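Local atomic coordinates of protein yciO (Escherichia coli, PDB entry 1K7J), a protein that is of unknown function but has a YrdC-like fold and may bind double-stranded RNA. Residues G28-P33 / E138-T143; L40-E45 / E51-I56; F86-N91 / I185-D190. One frame throughout, in Å; residues are numbered along the deposited sequence.

Contact 1 of 3, residues G28-P33 / E138-T143; sequences GVIVYP and EPMLST
Y32 and selenomethionine M140 meet across an intervening strand, 37-43, and the tight part of this contact is the phenol of Y32, met over one face by M140 and at its hydroxyl end by S142. The methyl CE of M140 sits over that face, displaced toward the rim and nearest to Y32 CZ at 3.3 Å. It is a CH-pi contact, with CE 3.7 Å from the centroid of the Y32 ring, while SE, farther out, stands obliquely above the ring in a Met-aromatic contact. M140 leaves the strand with CG anti to the backbone N (chi1 180°), then bends at chi2 and chi3, which folds CE over the ring. At the edge, in the ring plane, S142 OG hydrogen-bonds Y32 OH at 2.7 Å, and either hydroxyl could be the donor. Packing is looser beside this: I30 CD1 reaches SE of M140 only at 4.2 Å. Solvent is approached further along, at the partly exposed E138. The strands run at 79° to each other, leaving side chains to make the join. The chemistry implies one hydroxyl pair sharing a bond in an apolar setting: the bond limits how the phenol can tilt, while the methyl is held by contact alone.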
loop_
_atom_site.group_PDB
_atom_site.type_symbol
_atom_site.label_atom_id
_atom_site.label_comp_id
_atom_site.label_asym_id
_atom_site.label_seq_id
_atom_site.Cartn_x
_atom_site.Cartn_y
_atom_site.Cartn_z
ATOM N N GLY A 28 -5.046 -11.976 8.713
ATOM C CA GLY A 28 -6.238 -11.418 8.102
ATOM C C GLY A 28 -5.962 -10.425 6.988
ATOM O O GLY A 28 -4.858 -9.883 6.872
ATOM N N VAL A 29 -6.971 -10.197 6.156
ATOM C CA VAL A 29 -6.872 -9.246 5.056
ATOM C C VAL A 29 -7.727 -8.052 5.454
ATOM O O VAL A 29 -8.897 -8.208 5.812
ATOM C CB VAL A 29 -7.415 -9.842 3.743
ATOM C CG1 VAL A 29 -7.540 -8.754 2.689
ATOM C CG2 VAL A 29 -6.488 -10.942 3.252
ATOM N N ILE A 30 -7.148 -6.858 5.398
ATOM C CA ILE A 30 -7.889 -5.666 5.778
ATOM C C ILE A 30 -7.911 -4.601 4.697
ATOM O O ILE A 30 -7.103 -4.613 3.768
ATOM C CB ILE A 30 -7.301 -5.015 7.056
ATOM C CG1 ILE A 30 -5.985 -4.299 6.727
ATOM C CG2 ILE A 30 -7.063 -6.080 8.123
ATOM C CD1 ILE A 30 -5.424 -3.492 7.885
ATOM N N VAL A 31 -8.868 -3.691 4.825
ATOM C CA VAL A 31 -8.993 -2.562 3.921
ATOM C C VAL A 31 -8.730 -1.374 4.834
ATOM O O VAL A 31 -9.350 -1.245 5.892
ATOM C CB VAL A 31 -10.410 -2.444 3.321
ATOM C CG1 VAL A 31 -10.554 -1.113 2.582
ATOM C CG2 VAL A 31 -10.661 -3.600 2.361
ATOM N N TYR A 32 -7.791 -0.522 4.447
ATOM C CA TYR A 32 -7.471 0.637 5.266
ATOM C C TYR A 32 -7.248 1.878 4.417
ATOM O O TYR A 32 -6.876 1.792 3.250
ATOM C CB TYR A 32 -6.234 0.362 6.128
ATOM C CG TYR A 32 -4.949 0.136 5.363
ATOM C CD1 TYR A 32 -4.694 -1.075 4.719
ATOM C CD2 TYR A 32 -3.968 1.124 5.318
ATOM C CE1 TYR A 32 -3.483 -1.296 4.048
ATOM C CE2 TYR A 32 -2.761 0.914 4.656
ATOM C CZ TYR A 32 -2.523 -0.296 4.027
ATOM O OH TYR A 32 -1.311 -0.512 3.401
ATOM N N PRO A 33 -7.467 3.059 5.002
ATOM C CA PRO A 33 -7.291 4.314 4.274
ATOM C C PRO A 33 -5.845 4.776 4.144
ATOM O O PRO A 33 -5.035 4.553 5.039
ATOM C CB PRO A 33 -8.109 5.294 5.103
ATOM C CG PRO A 33 -7.841 4.807 6.507
ATOM C CD PRO A 33 -7.984 3.305 6.363
ATOM N N GLU A 138 6.640 -3.425 10.913
ATOM C CA GLU A 138 7.275 -3.738 9.638
ATOM C C GLU A 138 6.296 -3.363 8.532
ATOM O O GLU A 138 5.154 -2.989 8.814
ATOM C CB GLU A 138 7.632 -5.229 9.557
ATOM C CG GLU A 138 6.449 -6.184 9.672
ATOM C CD GLU A 138 6.847 -7.636 9.435
ATOM O OE1 GLU A 138 8.049 -7.954 9.562
ATOM O OE2 GLU A 138 5.956 -8.459 9.132
ATOM N N PRO A 139 6.726 -3.448 7.263
ATOM C CA PRO A 139 5.838 -3.100 6.151
ATOM C C PRO A 139 4.616 -3.996 6.064
ATOM O O PRO A 139 4.605 -5.113 6.574
ATOM C CB PRO A 139 6.733 -3.262 4.922
ATOM C CG PRO A 139 8.097 -2.985 5.455
ATOM C CD PRO A 139 8.084 -3.727 6.770
HETATM N N MSE A 140 3.589 -3.489 5.401
HETATM C CA MSE A 140 2.360 -4.232 5.201
HETATM C C MSE A 140 2.268 -4.540 3.708
HETATM O O MSE A 140 2.452 -3.649 2.884
HETATM C CB MSE A 140 1.175 -3.370 5.648
HETATM C CG MSE A 140 -0.189 -4.000 5.502
HETATM SE SE MSE A 140 -1.380 -3.407 6.915
HETATM C CE MSE A 140 -1.094 -1.502 6.803
ATOM N N LEU A 141 2.038 -5.802 3.355
ATOM C CA LEU A 141 1.894 -6.157 1.948
ATOM C C LEU A 141 0.573 -5.529 1.540
ATOM O O LEU A 141 -0.447 -5.740 2.201
ATOM C CB LEU A 141 1.830 -7.672 1.768
ATOM C CG LEU A 141 1.498 -8.128 0.344
ATOM C CD1 LEU A 141 2.574 -7.646 -0.625
ATOM C CD2 LEU A 141 1.385 -9.642 0.315
ATOM N N SER A 142 0.582 -4.758 0.460
ATOM C CA SER A 142 -0.630 -4.073 0.039
ATOM C C SER A 142 -0.770 -3.895 -1.462
ATOM O O SER A 142 0.093 -4.290 -2.243
ATOM C CB SER A 142 -0.672 -2.677 0.674
ATOM O OG SER A 142 -0.427 -2.718 2.068
ATOM N N THR A 143 -1.900 -3.302 -1.832
ATOM C CA THR A 143 -2.232 -2.932 -3.206
ATOM C C THR A 143 -3.301 -1.864 -3.042
ATOM O O THR A 143 -3.989 -1.817 -2.016
ATOM C CB THR A 143 -2.846 -4.087 -4.056
ATOM O OG1 THR A 143 -4.172 -4.380 -3.596
ATOM C CG2 THR A 143 -1.987 -5.331 -3.990
#

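Contact 2 of 3, residues L40-E45 / E51-I56; sequences LGCKIE and ERICRI
I56 N donates to R52 O at 3.1 Å, the shorter of the two backbone bonds within 51-56, and this helical turn presents I53 and I56 to L40 and C42 on the strand. The helix runs back almost antiparallel to strand 40-43, at 167°, with the axes 9.0 Å apart. I53 is the wedge. Its two branches part: CG2, anti to the backbone N, turns to L40 and lies 4.0 Å from L40 CD1, while CG1 carries CD1 the other way, to 3.5 Å from C42 SG. Between these ends the same CD1 rests on the backbone of G41. L40 then extends past I53, and its CD1 lies 3.6 Å from I56 CG2, the two side chains crossing obliquely. With an alanine here in place of I53, a gap is likely to open between the helix and the strand, taking from C42 SG its contact with the helix and leaving L40 CD1 only I56 to lean on within the two segments. Charges keep to the flanks of the helix: R55 NE makes a weak salt bridge to E51 OE2 on the outer side, and R52 is held by D169 and the carbonyl of Q167. T143, from the neighbouring strand, also touches I53 and L40. What holds helix 47-57 to this strand is therefore dispersion and the exclusion of water, with no directional bond between the two segments.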
loop_
_atom_site.group_PDB
_atom_site.type_symbol
_atom_site.label_atom_id
_atom_site.label_comp_id
_atom_site.label_asym_id
_atom_site.label_seq_id
_atom_site.Cartn_x
_atom_site.Cartn_y
_atom_site.Cartn_z
ATOM N N LEU A 40 -5.672 -2.419 0.236
ATOM C CA LEU A 40 -5.811 -3.744 0.825
ATOM C C LEU A 40 -4.485 -4.029 1.514
ATOM O O LEU A 40 -3.431 -3.623 1.024
ATOM C CB LEU A 40 -6.047 -4.797 -0.262
ATOM C CG LEU A 40 -7.412 -4.835 -0.945
ATOM C CD1 LEU A 40 -7.311 -5.614 -2.246
ATOM C CD2 LEU A 40 -8.435 -5.469 -0.010
ATOM N N GLY A 41 -4.527 -4.720 2.647
ATOM C CA GLY A 41 -3.295 -5.026 3.341
ATOM C C GLY A 41 -3.314 -6.327 4.119
ATOM O O GLY A 41 -4.367 -6.813 4.525
ATOM N N CYS A 42 -2.130 -6.895 4.309
ATOM C CA CYS A 42 -1.964 -8.124 5.078
ATOM C C CYS A 42 -0.490 -8.218 5.450
ATOM O O CYS A 42 0.315 -7.393 5.005
ATOM C CB CYS A 42 -2.390 -9.350 4.264
ATOM S SG CYS A 42 -1.292 -9.798 2.894
ATOM N N LYS A 43 -0.125 -9.196 6.272
ATOM C CA LYS A 43 1.276 -9.312 6.654
ATOM C C LYS A 43 2.065 -9.925 5.505
ATOM O O LYS A 43 1.526 -10.708 4.721
ATOM C CB LYS A 43 1.435 -10.138 7.934
ATOM C CG LYS A 43 0.982 -11.578 7.853
ATOM C CD LYS A 43 1.194 -12.232 9.212
ATOM C CE LYS A 43 0.800 -13.690 9.224
ATOM N NZ LYS A 43 1.085 -14.276 10.567
ATOM N N ILE A 44 3.335 -9.554 5.395
ATOM C CA ILE A 44 4.171 -10.054 4.311
ATOM C C ILE A 44 4.458 -11.544 4.398
ATOM O O ILE A 44 4.788 -12.173 3.394
ATOM C CB ILE A 44 5.522 -9.300 4.244
ATOM C CG1 ILE A 44 6.313 -9.514 5.534
ATOM C CG2 ILE A 44 5.277 -7.815 4.025
ATOM C CD1 ILE A 44 7.709 -8.908 5.496
ATOM N N GLU A 45 4.309 -12.113 5.592
ATOM C CA GLU A 45 4.590 -13.531 5.810
ATOM C C GLU A 45 3.483 -14.525 5.452
ATOM O O GLU A 45 3.734 -15.731 5.395
ATOM C CB GLU A 45 4.985 -13.761 7.273
ATOM C CG GLU A 45 6.200 -12.970 7.750
ATOM C CD GLU A 45 5.865 -11.553 8.212
ATOM O OE1 GLU A 45 4.681 -11.155 8.165
ATOM O OE2 GLU A 45 6.799 -10.836 8.632
ATOM N N GLU A 51 -2.667 -14.219 -1.643
ATOM C CA GLU A 51 -3.517 -14.753 -2.697
ATOM C C GLU A 51 -4.895 -14.098 -2.696
ATOM O O GLU A 51 -5.431 -13.756 -3.750
ATOM C CB GLU A 51 -3.650 -16.266 -2.534
ATOM C CG GLU A 51 -4.356 -16.952 -3.692
ATOM C CD GLU A 51 -3.768 -16.574 -5.040
ATOM O OE1 GLU A 51 -2.524 -16.515 -5.156
ATOM O OE2 GLU A 51 -4.552 -16.344 -5.988
ATOM N N ARG A 52 -5.466 -13.919 -1.508
ATOM C CA ARG A 52 -6.776 -13.294 -1.386
ATOM C C ARG A 52 -6.759 -11.872 -1.932
ATOM O O ARG A 52 -7.695 -11.445 -2.606
ATOM C CB ARG A 52 -7.221 -13.282 0.078
ATOM C CG ARG A 52 -7.579 -14.657 0.620
ATOM C CD ARG A 52 -7.881 -14.597 2.104
ATOM N NE ARG A 52 -9.031 -13.746 2.398
ATOM C CZ ARG A 52 -9.336 -13.306 3.615
ATOM N NH1 ARG A 52 -8.574 -13.634 4.650
ATOM N NH2 ARG A 52 -10.402 -12.538 3.797
ATOM N N ILE A 53 -5.690 -11.137 -1.636
ATOM C CA ILE A 53 -5.566 -9.767 -2.119
ATOM C C ILE A 53 -5.418 -9.751 -3.640
ATOM O O ILE A 53 -6.033 -8.928 -4.317
ATOM C CB ILE A 53 -4.358 -9.059 -1.463
ATOM C CG1 ILE A 53 -4.684 -8.743 0.002
ATOM C CG2 ILE A 53 -4.010 -7.790 -2.230
ATOM C CD1 ILE A 53 -3.550 -8.087 0.764
ATOM N N CYS A 54 -4.608 -10.664 -4.172
ATOM C CA CYS A 54 -4.396 -10.755 -5.617
ATOM C C CYS A 54 -5.722 -10.856 -6.356
ATOM O O CYS A 54 -5.940 -10.181 -7.364
ATOM C CB CYS A 54 -3.555 -11.987 -5.961
ATOM S SG CYS A 54 -1.860 -11.944 -5.373
ATOM N N ARG A 55 -6.604 -11.710 -5.850
ATOM C CA ARG A 55 -7.906 -11.923 -6.463
ATOM C C ARG A 55 -8.818 -10.715 -6.351
ATOM O O ARG A 55 -9.533 -10.380 -7.296
ATOM C CB ARG A 55 -8.584 -13.140 -5.839
ATOM C CG ARG A 55 -7.843 -14.431 -6.107
ATOM C CD ARG A 55 -8.583 -15.601 -5.515
ATOM N NE ARG A 55 -7.893 -16.863 -5.756
ATOM C CZ ARG A 55 -8.414 -18.055 -5.483
ATOM N NH1 ARG A 55 -9.633 -18.140 -4.961
ATOM N NH2 ARG A 55 -7.721 -19.155 -5.730
ATOM N N ILE A 56 -8.807 -10.066 -5.194
ATOM C CA ILE A 56 -9.643 -8.892 -5.008
ATOM C C ILE A 56 -9.133 -7.750 -5.886
ATOM O O ILE A 56 -9.925 -7.024 -6.489
ATOM C CB ILE A 56 -9.653 -8.437 -3.534
ATOM C CG1 ILE A 56 -10.313 -9.512 -2.664
ATOM C CG2 ILE A 56 -10.399 -7.121 -3.405
ATOM C CD1 ILE A 56 -10.263 -9.220 -1.170
#

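Contact 3 of 3, residues F86-N91 / I185-D190; sequences FRLMKN and IDLTDD
L187, just past the end of strand 183-186, pushes its side chain at helix 83-90 and meets L88 and M89 there. From CA, CB heads toward the helix, yet neither it nor CG comes within 4.2 Å of 86-91. The first torsion sets CG anti to the carbonyl carbon (chi1 -65°), and from CG the leucine forks. One methyl, CD1, lies 3.7 Å from CG of selenomethionine M89, and SE of M89 is 4.0 Å from the same CD1. The other methyl, CD2, goes to L88 and stands 4.0 Å from its CD1. Because its methyls part, the fork reaches two successive helix positions, both side chains crossing it at a slant. F99 and L101 of the adjacent strand and A85 of the helix also touch L187, while L88 is partly exposed and reaches P192. Behind the leucine the chain is held in a polar turn. D186 OD1 accepts two bonds from T188, from its N at 2.8 Å, nearly in line with the C-O bond, and from OG1 at 2.6 Å on the syn side. R116 completes this cluster with a salt bridge to D186 OD2 and a hydrogen bond to T188 OG1. The arrangement is that of an Asx turn closing a beta strand, with a leucine inside it packed under a helix that lies on the mixed sheet of a YrdC-like fold.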
loop_
_atom_site.group_PDB
_atom_site.type_symbol
_atom_site.label_atom_id
_atom_site.label_comp_id
_atom_site.label_asym_id
_atom_site.label_seq_id
_atom_site.Cartn_x
_atom_site.Cartn_y
_atom_site.Cartn_z
ATOM N N PHE A 86 17.593 7.510 -4.054
ATOM C CA PHE A 86 17.576 8.144 -2.743
ATOM C C PHE A 86 17.275 9.635 -2.820
ATOM O O PHE A 86 16.395 10.135 -2.117
ATOM C CB PHE A 86 18.913 7.948 -2.033
ATOM C CG PHE A 86 18.949 8.538 -0.655
ATOM C CD1 PHE A 86 18.208 7.969 0.377
ATOM C CD2 PHE A 86 19.698 9.682 -0.393
ATOM C CE1 PHE A 86 18.211 8.534 1.654
ATOM C CE2 PHE A 86 19.708 10.252 0.877
ATOM C CZ PHE A 86 18.963 9.676 1.901
ATOM N N ARG A 87 18.009 10.344 -3.670
ATOM C CA ARG A 87 17.819 11.781 -3.813
ATOM C C ARG A 87 16.407 12.138 -4.261
ATOM O O ARG A 87 15.816 13.101 -3.770
ATOM C CB ARG A 87 18.835 12.350 -4.803
ATOM C CG ARG A 87 20.281 12.190 -4.371
ATOM C CD ARG A 87 21.175 13.076 -5.220
ATOM N NE ARG A 87 20.818 14.483 -5.052
ATOM C CZ ARG A 87 21.167 15.454 -5.889
ATOM N NH1 ARG A 87 21.889 15.179 -6.969
ATOM N NH2 ARG A 87 20.788 16.703 -5.648
ATOM N N LEU A 88 15.861 11.362 -5.187
ATOM C CA LEU A 88 14.514 11.631 -5.669
ATOM C C LEU A 88 13.458 11.362 -4.604
ATOM O O LEU A 88 12.551 12.170 -4.400
ATOM C CB LEU A 88 14.226 10.796 -6.920
ATOM C CG LEU A 88 14.911 11.303 -8.193
ATOM C CD1 LEU A 88 14.797 10.266 -9.302
ATOM C CD2 LEU A 88 14.268 12.622 -8.616
HETATM N N MSE A 89 13.573 10.240 -3.904
HETATM C CA MSE A 89 12.578 9.918 -2.891
HETATM C C MSE A 89 12.667 10.756 -1.623
HETATM O O MSE A 89 11.648 11.045 -1.012
HETATM C CB MSE A 89 12.640 8.433 -2.532
HETATM C CG MSE A 89 12.284 7.524 -3.687
HETATM SE SE MSE A 89 12.208 5.674 -3.119
HETATM C CE MSE A 89 14.105 5.427 -2.716
ATOM N N LYS A 90 13.873 11.155 -1.231
ATOM C CA LYS A 90 14.031 11.951 -0.016
ATOM C C LYS A 90 13.267 13.269 -0.108
ATOM O O LYS A 90 12.839 13.822 0.904
ATOM C CB LYS A 90 15.514 12.234 0.255
ATOM C CG LYS A 90 16.179 13.130 -0.773
ATOM C CD LYS A 90 17.669 13.284 -0.493
ATOM C CE LYS A 90 18.340 14.151 -1.548
ATOM N NZ LYS A 90 19.824 14.191 -1.377
ATOM N N ASN A 91 13.091 13.766 -1.327
ATOM C CA ASN A 91 12.385 15.025 -1.533
ATOM C C ASN A 91 10.959 14.833 -2.033
ATOM O O ASN A 91 10.277 15.798 -2.379
ATOM C CB ASN A 91 13.160 15.900 -2.520
ATOM C CG ASN A 91 14.501 16.342 -1.968
ATOM O OD1 ASN A 91 14.585 16.854 -0.851
ATOM N ND2 ASN A 91 15.556 16.151 -2.753
ATOM N N ILE A 185 6.161 5.619 -10.072
ATOM C CA ILE A 185 7.412 5.906 -10.760
ATOM C C ILE A 185 8.337 4.703 -10.651
ATOM O O ILE A 185 8.592 4.217 -9.552
ATOM C CB ILE A 185 8.155 7.101 -10.119
ATOM C CG1 ILE A 185 7.245 8.330 -10.045
ATOM C CG2 ILE A 185 9.417 7.414 -10.927
ATOM C CD1 ILE A 185 6.830 8.882 -11.390
ATOM N N ASP A 186 8.824 4.214 -11.785
ATOM C CA ASP A 186 9.761 3.096 -11.774
ATOM C C ASP A 186 11.128 3.768 -11.694
ATOM O O ASP A 186 11.481 4.563 -12.567
ATOM C CB ASP A 186 9.651 2.282 -13.064
ATOM C CG ASP A 186 10.559 1.060 -13.061
ATOM O OD1 ASP A 186 11.713 1.172 -12.593
ATOM O OD2 ASP A 186 10.125 -0.010 -13.538
ATOM N N LEU A 187 11.886 3.465 -10.647
ATOM C CA LEU A 187 13.197 4.077 -10.452
ATOM C C LEU A 187 14.374 3.172 -10.792
ATOM O O LEU A 187 15.527 3.552 -10.584
ATOM C CB LEU A 187 13.334 4.561 -9.005
ATOM C CG LEU A 187 12.394 5.681 -8.550
ATOM C CD1 LEU A 187 12.600 5.958 -7.063
ATOM C CD2 LEU A 187 12.661 6.939 -9.371
ATOM N N THR A 188 14.099 1.985 -11.318
ATOM C CA THR A 188 15.182 1.068 -11.657
ATOM C C THR A 188 15.981 1.576 -12.858
ATOM O O THR A 188 15.501 2.407 -13.633
ATOM C CB THR A 188 14.650 -0.354 -11.946
ATOM O OG1 THR A 188 13.771 -0.327 -13.076
ATOM C CG2 THR A 188 13.898 -0.897 -10.730
ATOM N N ASP A 189 17.208 1.077 -12.991
ATOM C CA ASP A 189 18.106 1.468 -14.076
ATOM C C ASP A 189 18.384 2.971 -14.072
ATOM O O ASP A 189 18.779 3.539 -15.093
ATOM C CB ASP A 189 17.521 1.050 -15.429
ATOM C CG ASP A 189 17.366 -0.453 -15.554
ATOM O OD1 ASP A 189 18.357 -1.172 -15.309
ATOM O OD2 ASP A 189 16.258 -0.916 -15.901
ATOM N N ASP A 190 18.183 3.603 -12.917
ATOM C CA ASP A 190 18.394 5.041 -12.745
ATOM C C ASP A 190 17.733 5.859 -13.834
ATOM O O ASP A 190 18.193 6.952 -14.184
ATOM C CB ASP A 190 19.888 5.367 -12.693
ATOM C CG ASP A 190 20.533 4.893 -11.412
ATOM O OD1 ASP A 190 19.786 4.491 -10.495
ATOM O OD2 ASP A 190 21.776 4.930 -11.314
#

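Contacts 1 and 2 meet at strand 37-43, their centres 7 Å apart: 28-33 is joined to it by a probable hydrogen bond from G41 N to I30 O, 2.8 Å, and 138-143 flanks it on the other edge. Contact 1 packs over one face of this strand and contact 2 over the other, where helix 47-57 lies. At the margin E138 OE2 and E45 OE2 come within 2.6 Å, so the two carboxylates may share a proton. Contact 3 belongs to the far part of the same sheet, about 23 Å from contact 1 and 26 Å from contact 2 between centres. No contact can be tied to an RNA site.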